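Local coordinates for glycine cleavage system transcriptional repressor, putative (Vibrio cholerae, PDB 1U8S), which probably acts as a cytoplasmic transcriptional repressor of the glycine cleavage system, built from two ACT domains, at residues B[18-23]-B[44-49]; B[98-103]-B[169-174]; B[88-93]-B[146-151]; B[5-10]-B[77-82]; B[157-162]-B[175-180]. All blocks are in the same frame, centred on the assembly; numbering follows the deposited sequence.

Contact 1: B[18-23]-B[44-49]; sequences GICNEV and KEFTLL
Phe46 carries this contact, its ring reaching from strand 45-49 to the first turn of helix 19-23. The chief interaction is CH-pi: the methyl CG2 of Ile19 stands over one face, 3.7 Å from the centroid of the Phe46 ring and only 18° off its normal. With CG1 of Ile19 anti to the backbone N (chi1 -170°), both branches of this beta-branched side chain turn onto the ring. A second kind of contact is sulfur-aromatic. Cys20 SG lies at the ring's edge, 4.9 Å from the Phe46 centroid, while Cys20 CB touches Phe46 CE1 at 3.4 Å. Plain apolar packing completes the set, one helical turn on from Ile19, where Val23 CG1 meets Leu48 CD2 tip to tip at 3.6 Å. Small and branched apolar side chains on the helix suit a seam dominated by the broad Phe46 ring. Around it, His73 and Leu75 flank Ile19, strand 33-42 adds Ile39 against Cys20 and Leu48, and strand 5-14 pairs with strand 45-54 along its other edge.

Contact 2: B[98-103]-B[169-174]; sequences VESDDK and LDVQGS
Val98 and Val171 meet branch to branch beside a short antiparallel ladder. In Val98, CG1 is anti to the backbone N (chi1 174°), which swings that methyl across to Val171 CG2 at 3.5 Å. Val171 is turned differently (chi1 -54°): CG1 sits anti to its carbonyl carbon and touches Ser100 CB at 3.7 Å, while CG2 occupies the crowded position between N and C and receives Val98. One valine thus fills the angle between two neighbours, a task for which a short, branched side chain is well shaped. Ser100 OG, anti to its own N, turns back along its chain and donates to Asp102 O at 2.9 Å, on a lone pair in the carbonyl plane, so it fastens the bend where the strand ends. On the face bearing Glu99 and Gln172, both side chains start anti to their carbonyl carbons, extend past CG and cross obliquely, as suits long polar groups on an outer surface. Between their backbones, Glu99 N donates to Gln172 O at 2.7 Å and Gln172 N to Glu99 O at 3.1 Å. Gly173 pairs with Val98 across a CA separation of 4.2 Å. Three residues earlier, Asp170, at positive phi, ends helix 155-168 in a Schellman motif. The helix leads through this turn into strand 172-179, outermost in this chain's sheet, and completes the split beta-alpha-beta unit that closes the ACT fold.

Contact 3: B[88-93]-B[146-151]; sequences QTHAYT and SARVDS
Arg148 lies across one face of His90, the imidazole and guanidinium planes 9° apart. The centre of the His90 ring is covered by Arg148 CD, a CH-pi contact of 3.5 Å to the centroid, and His90 NE2 sits over one face of the guanidinium. An extended arginine, with its methylene row followed by a flat cation, is well made to lie along such a ring. The nearby charge would probably discourage a second proton on the imidazole. A hydrogen bond from His90 ND1 to Tyr92 O (3.1 Å), the nitrogen well above the carbonyl plane, helps hold the ring's rotation. Tyr92 O also accepts a hydrogen bond from Val149 N at 3.1 Å. Val149 O takes Tyr92 N at 3.0 Å and, weakly, Ala91 N, so two residues face one: a classic beta bulge, placed where strand 92-100 begins its antiparallel run along strand 141-149 in the second ACT-type sheet. Ala91 of the bulge rests its CB 3.7 Å from Ser151 N. On the face opposite to Arg148 and Thr93, Tyr92 CB meets Val149 CG2 at 3.6 Å. Farther out, Leu155 of helix 155-168 packs on both Tyr92 and Val149, and Arg38 brings a like charge close to Arg148.

Contact 4: B[5-10]-B[77-82]; sequences QHLVIT and TMMKRT
Strands 5-10 and 77-82 pair antiparallel, closely from Thr10 to Val8, more loosely at Gln5. At the tight end, Thr10 N donates to Met78 O at 2.8 Å, nearly along the C=O axis, and the return bond from Met78 N is weak. Thr10 and Met78 point the same way, side by side, with Thr10 CG2 against Met78 CB at 3.6 Å; the methionine chain bends at chi3 (82°) and brings its CE methyl back onto that threonine. In the centre Val8 N donates to Lys80 O at 3.0 Å, answered by a weak bond from Lys80 N. Val8 CG2 meets Thr82 CG2 at 3.7 Å, beta-branched residues that suit an extended chain. On the other face Leu7 CD1 lies over the peptide between Lys80 and Arg81, 3.5 Å from Arg81 N, and Leu7 CD2 approaches Met79 SD. The looser end is polar: the aliphatic part of Gln5 crosses Arg81 at about a right angle, Gln5 CG being 3.6 Å from Arg81 NH2, and the arginine bends at chi3 to a salt bridge with Glu63. Helix 56-71 covers the face of Leu7, Ile9 and Met79. The face of Val8, Thr10 and Met78 meets the second subunit, whose Glu45 forms a salt bridge with Lys80 and a hydrogen bond with Thr82 OG1, and whose Thr10 OG1 is hydrogen-bonded to its counterpart here. Strand 45-54 flanks strand 5-14 on its other edge.

Contact 5: B[157-162]-B[175-180]; sequences QLQEEF and LNFIKN
Leu158 O is the best-held polar atom here, gripped by one bond, the helical one from Phe162 N at 2.9 Å. The turn it closes brings Leu158, Gln159 and Phe162 to strand 175-179. Leu175 is the side chain they receive: with CG anti to its N (chi1 -163°) it reaches between the helical residues, and its CD1 touches Gln159 CA at 3.5 Å and Phe162 CB at 3.7 Å. Phe162 and Leu175 slide past each other in opposite directions, and Leu175 CD1 lies oblique to the ring. Helix and strand run at 161°, axes 9.7 Å apart, as expected for a helix on one face of an ACT-type antiparallel sheet. Two residues along the strand, Phe177 presents its edge to Leu158 CD2, which lies in the ring plane 4.0 Å from Phe177 CE1. Leu175 CD2 stands over one face of the Phe177 ring, 3.3 Å above its plane and offset toward the rim. Gln159 suits the border: its extended chain packs on Leu175, while its amide oxygen OE1 comes within 4.0 Å of Phe177 CE2. Phe113 of helix 107-116 touches Leu158 and Phe162; Val94 and Val96 of strand 92-100 touch Phe177 and Phe162 respectively.

Overall arrangement
The five contacts fall into two ACT-type halves, each with a four-stranded antiparallel sheet in the order 2-3-1-4. Contacts 4 and 1 belong to the first: their centres are 16 Å apart, contact 1 falls within the chain that contact 4 spans, and Leu49 meets Thr10. Both also touch the second subunit. Contact 4 closes before contacts 3, 2 and 5 open in the second half. There contact 2 alternates in sequence with contact 3, sharing strand 92-100, and with contact 5, sharing strand 172-179, which ties the sheet together; contacts 3 and 5 touch through Thr93 and Ile178. Contacts 1 and 2 lie 35 Å apart between centres, consistent with two ACT-type halves in series.

Contact 1: B[18-23]-B[44-49]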
# COMPACT_ATOMS: atom_id res chain seq x y z
N GLY B 18 -6.59 11.98 13.24
CA GLY B 18 -7.76 11.65 12.42
C GLY B 18 -7.71 11.88 10.92
O GLY B 18 -8.76 11.90 10.26
N ILE B 19 -6.52 12.02 10.35
CA ILE B 19 -6.41 12.25 8.92
C ILE B 19 -7.12 11.16 8.11
O ILE B 19 -7.87 11.46 7.18
CB ILE B 19 -4.93 12.36 8.48
CG1 ILE B 19 -4.85 12.86 7.04
CG2 ILE B 19 -4.23 11.03 8.64
CD1 ILE B 19 -5.13 14.34 6.89
N CYS B 20 -6.89 9.90 8.48
CA CYS B 20 -7.50 8.77 7.78
C CYS B 20 -9.01 8.66 8.02
O CYS B 20 -9.72 8.02 7.25
CB CYS B 20 -6.81 7.46 8.19
SG CYS B 20 -7.25 6.02 7.18
N ASN B 21 -9.51 9.27 9.09
CA ASN B 21 -10.94 9.25 9.38
C ASN B 21 -11.67 10.06 8.32
O ASN B 21 -12.56 9.56 7.64
CB ASN B 21 -11.23 9.87 10.75
CG ASN B 21 -11.23 8.85 11.87
OD1 ASN B 21 -10.83 9.15 13.00
ND2 ASN B 21 -11.69 7.64 11.57
N GLU B 22 -11.28 11.32 8.19
CA GLU B 22 -11.89 12.23 7.24
C GLU B 22 -11.86 11.69 5.82
O GLU B 22 -12.82 11.86 5.06
CB GLU B 22 -11.18 13.58 7.30
CG GLU B 22 -11.13 14.15 8.71
CD GLU B 22 -10.04 15.20 8.88
OE1 GLU B 22 -9.77 15.58 10.04
OE2 GLU B 22 -9.47 15.63 7.86
N VAL B 23 -10.77 11.03 5.45
CA VAL B 23 -10.66 10.48 4.11
C VAL B 23 -11.73 9.45 3.82
O VAL B 23 -12.48 9.58 2.86
CB VAL B 23 -9.29 9.85 3.88
CG1 VAL B 23 -9.22 9.28 2.47
CG2 VAL B 23 -8.20 10.90 4.07
N LYS B 44 7.12 10.71 8.81
CA LYS B 44 6.11 11.27 9.70
C LYS B 44 4.82 11.40 8.87
O LYS B 44 3.83 11.95 9.34
CB LYS B 44 6.54 12.65 10.19
CG LYS B 44 7.95 12.71 10.76
CD LYS B 44 8.10 11.88 12.03
CE LYS B 44 9.52 11.98 12.59
NZ LYS B 44 9.70 11.25 13.89
N GLU B 45 4.85 10.85 7.66
CA GLU B 45 3.72 10.93 6.74
C GLU B 45 2.69 9.81 6.73
O GLU B 45 2.97 8.64 7.03
CB GLU B 45 4.24 11.09 5.30
CG GLU B 45 5.36 12.09 5.15
CD GLU B 45 4.99 13.46 5.66
OE1 GLU B 45 5.84 14.09 6.32
OE2 GLU B 45 3.86 13.92 5.38
N PHE B 46 1.47 10.18 6.35
CA PHE B 46 0.35 9.27 6.22
C PHE B 46 0.24 9.07 4.70
O PHE B 46 0.03 10.04 3.97
CB PHE B 46 -0.91 9.93 6.80
CG PHE B 46 -2.21 9.34 6.30
CD1 PHE B 46 -2.74 8.19 6.87
CD2 PHE B 46 -2.90 9.95 5.26
CE1 PHE B 46 -3.96 7.65 6.41
CE2 PHE B 46 -4.12 9.42 4.79
CZ PHE B 46 -4.64 8.27 5.37
N THR B 47 0.41 7.85 4.22
CA THR B 47 0.30 7.60 2.78
C THR B 47 -0.82 6.61 2.52
O THR B 47 -0.93 5.58 3.19
CB THR B 47 1.63 7.05 2.17
OG1 THR B 47 1.94 5.79 2.76
CG2 THR B 47 2.77 8.00 2.44
N LEU B 48 -1.64 6.93 1.52
CA LEU B 48 -2.79 6.11 1.16
C LEU B 48 -3.03 5.85 -0.34
O LEU B 48 -3.03 6.77 -1.16
CB LEU B 48 -4.03 6.77 1.74
CG LEU B 48 -5.36 6.30 1.21
CD1 LEU B 48 -5.83 5.14 2.03
CD2 LEU B 48 -6.37 7.44 1.29
N LEU B 49 -3.25 4.58 -0.69
CA LEU B 49 -3.59 4.19 -2.06
C LEU B 49 -5.02 3.75 -1.90
O LEU B 49 -5.32 3.01 -0.97
CB LEU B 49 -2.76 3.01 -2.54
CG LEU B 49 -1.28 3.30 -2.73
CD1 LEU B 49 -0.58 2.10 -3.37
CD2 LEU B 49 -1.13 4.57 -3.60

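Contact 2: B[98-103]-B[169-174]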
# COMPACT_ATOMS: atom_id res chain seq x y z
N VAL B 98 16.77 -10.91 -1.03
CA VAL B 98 18.00 -11.08 -1.79
C VAL B 98 19.10 -10.23 -1.20
O VAL B 98 18.86 -9.09 -0.84
CB VAL B 98 17.77 -10.69 -3.27
CG1 VAL B 98 19.09 -10.72 -4.04
CG2 VAL B 98 16.76 -11.63 -3.91
N GLU B 99 20.30 -10.78 -1.12
CA GLU B 99 21.44 -10.04 -0.59
C GLU B 99 22.61 -10.14 -1.56
O GLU B 99 22.91 -11.23 -2.06
CB GLU B 99 21.86 -10.60 0.77
CG GLU B 99 20.85 -10.36 1.88
CD GLU B 99 21.17 -11.15 3.14
OE1 GLU B 99 20.53 -10.88 4.18
OE2 GLU B 99 22.04 -12.04 3.08
N SER B 100 23.25 -9.01 -1.83
CA SER B 100 24.38 -8.97 -2.74
C SER B 100 25.39 -7.94 -2.27
O SER B 100 25.13 -7.19 -1.34
CB SER B 100 23.92 -8.60 -4.15
OG SER B 100 25.03 -8.46 -5.02
N ASP B 101 26.55 -7.91 -2.92
CA ASP B 101 27.56 -6.94 -2.56
C ASP B 101 27.54 -5.85 -3.63
O ASP B 101 28.01 -4.74 -3.40
CB ASP B 101 28.94 -7.58 -2.52
CG ASP B 101 29.37 -8.11 -3.86
OD1 ASP B 101 28.74 -9.08 -4.35
OD2 ASP B 101 30.33 -7.56 -4.43
N ASP B 102 26.99 -6.20 -4.79
CA ASP B 102 26.87 -5.28 -5.92
C ASP B 102 25.40 -4.92 -6.06
O ASP B 102 24.55 -5.81 -6.04
CB ASP B 102 27.32 -5.94 -7.23
CG ASP B 102 28.81 -5.80 -7.49
OD1 ASP B 102 29.29 -6.42 -8.46
OD2 ASP B 102 29.49 -5.06 -6.74
N LYS B 103 25.08 -3.64 -6.20
CA LYS B 103 23.68 -3.27 -6.35
C LYS B 103 23.33 -2.95 -7.80
O LYS B 103 22.15 -2.82 -8.14
CB LYS B 103 23.33 -2.08 -5.45
CG LYS B 103 23.76 -0.71 -5.97
CD LYS B 103 23.01 0.39 -5.23
CE LYS B 103 23.25 1.77 -5.84
NZ LYS B 103 22.40 2.81 -5.18
N LEU B 169 22.63 -14.90 -11.06
CA LEU B 169 23.12 -13.57 -10.71
C LEU B 169 24.10 -13.60 -9.53
O LEU B 169 24.54 -12.55 -9.05
CB LEU B 169 21.95 -12.64 -10.39
CG LEU B 169 20.90 -12.50 -11.51
CD1 LEU B 169 19.68 -11.77 -11.00
CD2 LEU B 169 21.52 -11.78 -12.69
N ASP B 170 24.42 -14.81 -9.08
CA ASP B 170 25.37 -15.02 -7.99
C ASP B 170 25.07 -14.24 -6.71
O ASP B 170 25.96 -13.58 -6.16
CB ASP B 170 26.77 -14.67 -8.46
CG ASP B 170 27.82 -14.94 -7.41
OD1 ASP B 170 27.78 -16.02 -6.79
OD2 ASP B 170 28.70 -14.07 -7.22
N VAL B 171 23.83 -14.31 -6.23
CA VAL B 171 23.45 -13.62 -5.00
C VAL B 171 22.74 -14.58 -4.05
O VAL B 171 22.30 -15.66 -4.47
CB VAL B 171 22.48 -12.44 -5.27
CG1 VAL B 171 23.08 -11.50 -6.29
CG2 VAL B 171 21.13 -12.96 -5.76
N GLN B 172 22.62 -14.19 -2.79
CA GLN B 172 21.95 -15.01 -1.79
C GLN B 172 20.49 -14.61 -1.70
O GLN B 172 20.16 -13.46 -1.41
CB GLN B 172 22.59 -14.82 -0.42
CG GLN B 172 24.04 -15.26 -0.32
CD GLN B 172 24.61 -15.04 1.07
OE1 GLN B 172 24.78 -13.90 1.52
NE2 GLN B 172 24.88 -16.14 1.78
N GLY B 173 19.61 -15.57 -1.94
CA GLY B 173 18.20 -15.28 -1.87
C GLY B 173 17.42 -16.40 -1.22
O GLY B 173 17.74 -17.58 -1.36
N SER B 174 16.40 -16.01 -0.47
CA SER B 174 15.53 -16.95 0.19
C SER B 174 14.10 -16.64 -0.23
O SER B 174 13.79 -15.52 -0.65
CB SER B 174 15.67 -16.86 1.71
OG SER B 174 15.71 -15.51 2.15

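Contact 3: B[88-93]-B[146-151]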
# COMPACT_ATOMS: atom_id res chain seq x y z
N GLN B 88 -8.62 -10.15 -8.05
CA GLN B 88 -7.66 -11.24 -8.15
C GLN B 88 -7.48 -11.78 -6.74
O GLN B 88 -6.72 -11.22 -5.95
CB GLN B 88 -6.31 -10.74 -8.69
CG GLN B 88 -6.14 -10.84 -10.21
CD GLN B 88 -5.64 -12.21 -10.67
OE1 GLN B 88 -4.53 -12.63 -10.33
NE2 GLN B 88 -6.46 -12.91 -11.46
N THR B 89 -8.18 -12.86 -6.41
CA THR B 89 -8.07 -13.47 -5.09
C THR B 89 -6.68 -14.08 -5.01
O THR B 89 -6.22 -14.71 -5.97
CB THR B 89 -9.13 -14.57 -4.88
OG1 THR B 89 -9.14 -15.45 -6.02
CG2 THR B 89 -10.51 -13.96 -4.71
N HIS B 90 -6.01 -13.90 -3.88
CA HIS B 90 -4.67 -14.46 -3.74
C HIS B 90 -4.62 -15.50 -2.63
O HIS B 90 -5.14 -15.30 -1.53
CB HIS B 90 -3.65 -13.34 -3.51
CG HIS B 90 -3.52 -12.87 -2.09
ND1 HIS B 90 -2.63 -13.45 -1.20
CD2 HIS B 90 -4.10 -11.85 -1.43
CE1 HIS B 90 -2.66 -12.78 -0.06
NE2 HIS B 90 -3.55 -11.81 -0.17
N ALA B 91 -4.00 -16.63 -2.94
CA ALA B 91 -3.88 -17.74 -2.02
C ALA B 91 -2.59 -17.71 -1.22
O ALA B 91 -2.49 -18.31 -0.15
CB ALA B 91 -3.97 -19.04 -2.78
N TYR B 92 -1.58 -17.03 -1.74
CA TYR B 92 -0.33 -16.98 -1.02
C TYR B 92 0.35 -15.65 -1.18
O TYR B 92 0.04 -14.86 -2.08
CB TYR B 92 0.63 -18.05 -1.52
CG TYR B 92 0.25 -19.46 -1.15
CD1 TYR B 92 0.78 -20.08 -0.02
CD2 TYR B 92 -0.61 -20.19 -1.96
CE1 TYR B 92 0.46 -21.41 0.29
CE2 TYR B 92 -0.93 -21.52 -1.67
CZ TYR B 92 -0.39 -22.12 -0.54
OH TYR B 92 -0.69 -23.44 -0.29
N THR B 93 1.28 -15.42 -0.27
CA THR B 93 2.09 -14.23 -0.26
C THR B 93 3.48 -14.80 -0.25
O THR B 93 3.83 -15.56 0.65
CB THR B 93 1.92 -13.40 1.04
OG1 THR B 93 0.69 -12.67 0.99
CG2 THR B 93 3.08 -12.43 1.21
N SER B 146 7.50 -8.47 -1.58
CA SER B 146 6.34 -9.26 -1.15
C SER B 146 5.43 -9.35 -2.36
O SER B 146 5.10 -8.33 -2.97
CB SER B 146 5.59 -8.58 0.00
OG SER B 146 6.30 -8.75 1.22
N ALA B 147 5.03 -10.57 -2.71
CA ALA B 147 4.17 -10.74 -3.87
C ALA B 147 3.07 -11.74 -3.59
O ALA B 147 3.22 -12.63 -2.76
CB ALA B 147 4.98 -11.18 -5.08
N ARG B 148 1.97 -11.59 -4.29
CA ARG B 148 0.83 -12.46 -4.11
C ARG B 148 0.60 -13.32 -5.33
O ARG B 148 0.56 -12.83 -6.46
CB ARG B 148 -0.40 -11.62 -3.81
CG ARG B 148 -0.28 -10.83 -2.51
CD ARG B 148 -1.46 -9.91 -2.33
NE ARG B 148 -1.42 -9.19 -1.06
CZ ARG B 148 -2.28 -8.23 -0.71
NH1 ARG B 148 -3.26 -7.88 -1.55
NH2 ARG B 148 -2.15 -7.62 0.46
N VAL B 149 0.47 -14.63 -5.10
CA VAL B 149 0.19 -15.57 -6.17
C VAL B 149 -1.13 -16.28 -5.88
O VAL B 149 -1.49 -16.47 -4.71
CB VAL B 149 1.29 -16.62 -6.27
CG1 VAL B 149 2.63 -15.93 -6.45
CG2 VAL B 149 1.28 -17.50 -5.04
N ASP B 150 -1.85 -16.64 -6.93
CA ASP B 150 -3.12 -17.31 -6.73
C ASP B 150 -2.90 -18.81 -6.53
O ASP B 150 -1.77 -19.28 -6.44
CB ASP B 150 -4.05 -17.04 -7.90
CG ASP B 150 -3.42 -17.38 -9.24
OD1 ASP B 150 -3.73 -16.68 -10.22
OD2 ASP B 150 -2.64 -18.35 -9.31
N SER B 151 -4.00 -19.55 -6.44
CA SER B 151 -3.95 -21.00 -6.24
C SER B 151 -3.40 -21.76 -7.46
O SER B 151 -2.86 -22.86 -7.32
CB SER B 151 -5.35 -21.51 -5.91
OG SER B 151 -6.27 -21.09 -6.91

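Contact 4: B[5-10]-B[77-82]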
# COMPACT_ATOMS: atom_id res chain seq x y z
N GLN B 5 -19.03 3.73 -11.48
CA GLN B 5 -17.73 4.24 -11.90
C GLN B 5 -16.63 4.10 -10.82
O GLN B 5 -16.88 4.30 -9.63
CB GLN B 5 -17.86 5.71 -12.31
CG GLN B 5 -16.55 6.38 -12.65
CD GLN B 5 -15.90 5.82 -13.90
OE1 GLN B 5 -14.72 6.07 -14.17
NE2 GLN B 5 -16.66 5.07 -14.68
N HIS B 6 -15.42 3.75 -11.25
CA HIS B 6 -14.30 3.56 -10.34
C HIS B 6 -13.31 4.70 -10.40
O HIS B 6 -13.07 5.27 -11.46
CB HIS B 6 -13.57 2.26 -10.66
CG HIS B 6 -14.40 1.03 -10.49
ND1 HIS B 6 -15.57 0.81 -11.18
CD2 HIS B 6 -14.21 -0.08 -9.72
CE1 HIS B 6 -16.07 -0.37 -10.85
NE2 HIS B 6 -15.26 -0.93 -9.97
N LEU B 7 -12.72 5.01 -9.25
CA LEU B 7 -11.74 6.08 -9.14
C LEU B 7 -10.57 5.61 -8.28
O LEU B 7 -10.75 4.80 -7.37
CB LEU B 7 -12.39 7.31 -8.50
CG LEU B 7 -11.52 8.56 -8.29
CD1 LEU B 7 -11.18 9.17 -9.63
CD2 LEU B 7 -12.26 9.57 -7.44
N VAL B 8 -9.38 6.12 -8.59
CA VAL B 8 -8.19 5.77 -7.83
C VAL B 8 -7.71 7.00 -7.09
O VAL B 8 -7.56 8.07 -7.69
CB VAL B 8 -7.06 5.27 -8.75
CG1 VAL B 8 -5.75 5.28 -7.99
CG2 VAL B 8 -7.37 3.87 -9.24
N ILE B 9 -7.48 6.86 -5.80
CA ILE B 9 -7.03 7.98 -5.00
C ILE B 9 -5.65 7.79 -4.37
O ILE B 9 -5.30 6.71 -3.89
CB ILE B 9 -8.03 8.28 -3.86
CG1 ILE B 9 -9.39 8.68 -4.46
CG2 ILE B 9 -7.50 9.41 -2.98
CD1 ILE B 9 -10.48 8.84 -3.41
N THR B 10 -4.87 8.86 -4.39
CA THR B 10 -3.54 8.88 -3.82
C THR B 10 -3.49 10.08 -2.88
O THR B 10 -3.93 11.17 -3.23
CB THR B 10 -2.46 9.03 -4.91
OG1 THR B 10 -1.93 7.74 -5.23
CG2 THR B 10 -1.34 9.93 -4.43
N THR B 77 -3.33 15.49 -2.73
CA THR B 77 -4.12 14.47 -3.41
C THR B 77 -3.82 14.29 -4.89
O THR B 77 -3.22 15.14 -5.55
CB THR B 77 -5.61 14.75 -3.27
OG1 THR B 77 -5.96 15.92 -4.03
CG2 THR B 77 -5.96 14.97 -1.81
N MET B 78 -4.27 13.15 -5.41
CA MET B 78 -4.07 12.79 -6.79
C MET B 78 -5.14 11.74 -7.09
O MET B 78 -5.25 10.76 -6.35
CB MET B 78 -2.66 12.20 -6.93
CG MET B 78 -2.12 12.08 -8.33
SD MET B 78 -0.31 11.85 -8.30
CE MET B 78 -0.18 10.05 -7.98
N MET B 79 -5.93 11.95 -8.13
CA MET B 79 -6.98 11.00 -8.49
C MET B 79 -6.94 10.64 -9.97
O MET B 79 -6.29 11.31 -10.76
CB MET B 79 -8.36 11.58 -8.19
CG MET B 79 -8.52 12.20 -6.83
SD MET B 79 -10.15 12.92 -6.68
CE MET B 79 -9.97 14.40 -7.74
N LYS B 80 -7.65 9.57 -10.33
CA LYS B 80 -7.71 9.14 -11.71
C LYS B 80 -8.78 8.08 -11.92
O LYS B 80 -8.72 7.00 -11.33
CB LYS B 80 -6.36 8.58 -12.18
CG LYS B 80 -6.44 7.96 -13.57
CD LYS B 80 -5.10 7.52 -14.10
CE LYS B 80 -5.24 6.97 -15.51
NZ LYS B 80 -3.93 6.68 -16.14
N ARG B 81 -9.75 8.38 -12.77
CA ARG B 81 -10.79 7.42 -13.05
C ARG B 81 -10.11 6.22 -13.73
O ARG B 81 -9.00 6.35 -14.26
CB ARG B 81 -11.85 8.04 -13.97
CG ARG B 81 -12.42 9.35 -13.42
CD ARG B 81 -13.34 10.05 -14.43
NE ARG B 81 -14.73 9.62 -14.34
CZ ARG B 81 -15.67 10.29 -13.67
NH1 ARG B 81 -15.37 11.42 -13.03
NH2 ARG B 81 -16.91 9.81 -13.62
N THR B 82 -10.76 5.07 -13.68
CA THR B 82 -10.20 3.86 -14.28
C THR B 82 -11.29 2.81 -14.48
O THR B 82 -12.37 2.90 -13.90
CB THR B 82 -9.07 3.29 -13.39
OG1 THR B 82 -8.47 2.16 -14.03
CG2 THR B 82 -9.61 2.87 -12.03

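Contact 5: B[157-162]-B[175-180]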
# COMPACT_ATOMS: atom_id res chain seq x y z
N GLN B 157 7.71 -24.81 -8.12
CA GLN B 157 8.28 -24.35 -9.37
C GLN B 157 8.73 -22.88 -9.30
O GLN B 157 9.74 -22.51 -9.90
CB GLN B 157 7.26 -24.53 -10.49
CG GLN B 157 7.79 -24.15 -11.85
CD GLN B 157 6.75 -24.30 -12.92
OE1 GLN B 157 6.22 -25.39 -13.13
NE2 GLN B 157 6.46 -23.21 -13.62
N LEU B 158 7.96 -22.05 -8.60
CA LEU B 158 8.32 -20.65 -8.46
C LEU B 158 9.62 -20.58 -7.68
O LEU B 158 10.52 -19.79 -8.00
CB LEU B 158 7.22 -19.89 -7.72
CG LEU B 158 7.45 -18.40 -7.39
CD1 LEU B 158 7.64 -17.59 -8.66
CD2 LEU B 158 6.26 -17.88 -6.61
N GLN B 159 9.72 -21.42 -6.65
CA GLN B 159 10.91 -21.43 -5.82
C GLN B 159 12.14 -21.90 -6.57
O GLN B 159 13.25 -21.42 -6.33
CB GLN B 159 10.67 -22.31 -4.61
CG GLN B 159 11.87 -22.48 -3.72
CD GLN B 159 11.47 -23.00 -2.37
OE1 GLN B 159 10.98 -22.24 -1.54
NE2 GLN B 159 11.64 -24.30 -2.15
N GLU B 160 11.97 -22.85 -7.47
CA GLU B 160 13.10 -23.34 -8.24
C GLU B 160 13.58 -22.26 -9.20
O GLU B 160 14.77 -21.98 -9.29
CB GLU B 160 12.72 -24.63 -8.97
CG GLU B 160 12.88 -25.87 -8.08
CD GLU B 160 12.29 -27.14 -8.68
OE1 GLU B 160 12.64 -28.24 -8.21
OE2 GLU B 160 11.45 -27.03 -9.61
N GLU B 161 12.65 -21.64 -9.91
CA GLU B 161 13.02 -20.59 -10.85
C GLU B 161 13.70 -19.42 -10.12
O GLU B 161 14.63 -18.81 -10.64
CB GLU B 161 11.78 -20.11 -11.60
CG GLU B 161 10.98 -21.27 -12.18
CD GLU B 161 9.89 -20.83 -13.12
OE1 GLU B 161 9.22 -19.82 -12.81
OE2 GLU B 161 9.68 -21.51 -14.15
N PHE B 162 13.24 -19.14 -8.90
CA PHE B 162 13.82 -18.06 -8.10
C PHE B 162 15.24 -18.41 -7.68
O PHE B 162 16.09 -17.52 -7.57
CB PHE B 162 12.98 -17.83 -6.84
CG PHE B 162 13.64 -16.92 -5.84
CD1 PHE B 162 13.66 -15.54 -6.04
CD2 PHE B 162 14.28 -17.45 -4.72
CE1 PHE B 162 14.33 -14.70 -5.14
CE2 PHE B 162 14.95 -16.62 -3.81
CZ PHE B 162 14.97 -15.25 -4.02
N LEU B 175 13.24 -17.64 -0.14
CA LEU B 175 11.85 -17.46 -0.53
C LEU B 175 10.98 -17.97 0.62
O LEU B 175 11.36 -18.89 1.35
CB LEU B 175 11.60 -18.23 -1.82
CG LEU B 175 10.36 -17.90 -2.64
CD1 LEU B 175 10.55 -18.40 -4.05
CD2 LEU B 175 9.14 -18.53 -2.00
N ASN B 176 9.83 -17.34 0.81
CA ASN B 176 8.94 -17.72 1.89
C ASN B 176 7.52 -17.68 1.35
O ASN B 176 7.19 -16.81 0.54
CB ASN B 176 9.09 -16.72 3.04
CG ASN B 176 8.95 -17.36 4.41
OD1 ASN B 176 8.13 -16.93 5.23
ND2 ASN B 176 9.75 -18.39 4.67
N PHE B 177 6.69 -18.64 1.76
CA PHE B 177 5.30 -18.70 1.34
C PHE B 177 4.39 -18.59 2.56
O PHE B 177 4.64 -19.19 3.59
CB PHE B 177 4.99 -20.02 0.65
CG PHE B 177 5.60 -20.15 -0.71
CD1 PHE B 177 5.16 -19.35 -1.76
CD2 PHE B 177 6.59 -21.09 -0.96
CE1 PHE B 177 5.70 -19.48 -3.03
CE2 PHE B 177 7.14 -21.23 -2.23
CZ PHE B 177 6.69 -20.42 -3.27
N ILE B 178 3.33 -17.79 2.43
CA ILE B 178 2.37 -17.62 3.52
C ILE B 178 0.97 -17.59 2.91
O ILE B 178 0.68 -16.74 2.06
CB ILE B 178 2.55 -16.29 4.26
CG1 ILE B 178 4.00 -16.10 4.69
CG2 ILE B 178 1.64 -16.26 5.47
CD1 ILE B 178 4.30 -14.67 5.15
N LYS B 179 0.11 -18.50 3.35
CA LYS B 179 -1.26 -18.54 2.85
C LYS B 179 -2.13 -17.75 3.81
O LYS B 179 -1.76 -17.54 4.97
CB LYS B 179 -1.75 -19.99 2.77
CG LYS B 179 -1.68 -20.75 4.08
CD LYS B 179 -2.01 -22.23 3.90
CE LYS B 179 -3.46 -22.46 3.48
NZ LYS B 179 -3.79 -21.89 2.14
N ASN B 180 -3.30 -17.30 3.35
CA ASN B 180 -4.21 -16.53 4.19
C ASN B 180 -5.60 -17.16 4.30
O ASN B 180 -6.61 -16.41 4.23
CB ASN B 180 -4.32 -15.10 3.65
CG ASN B 180 -4.44 -15.07 2.14
OD1 ASN B 180 -5.51 -14.78 1.59
ND2 ASN B 180 -3.35 -15.37 1.46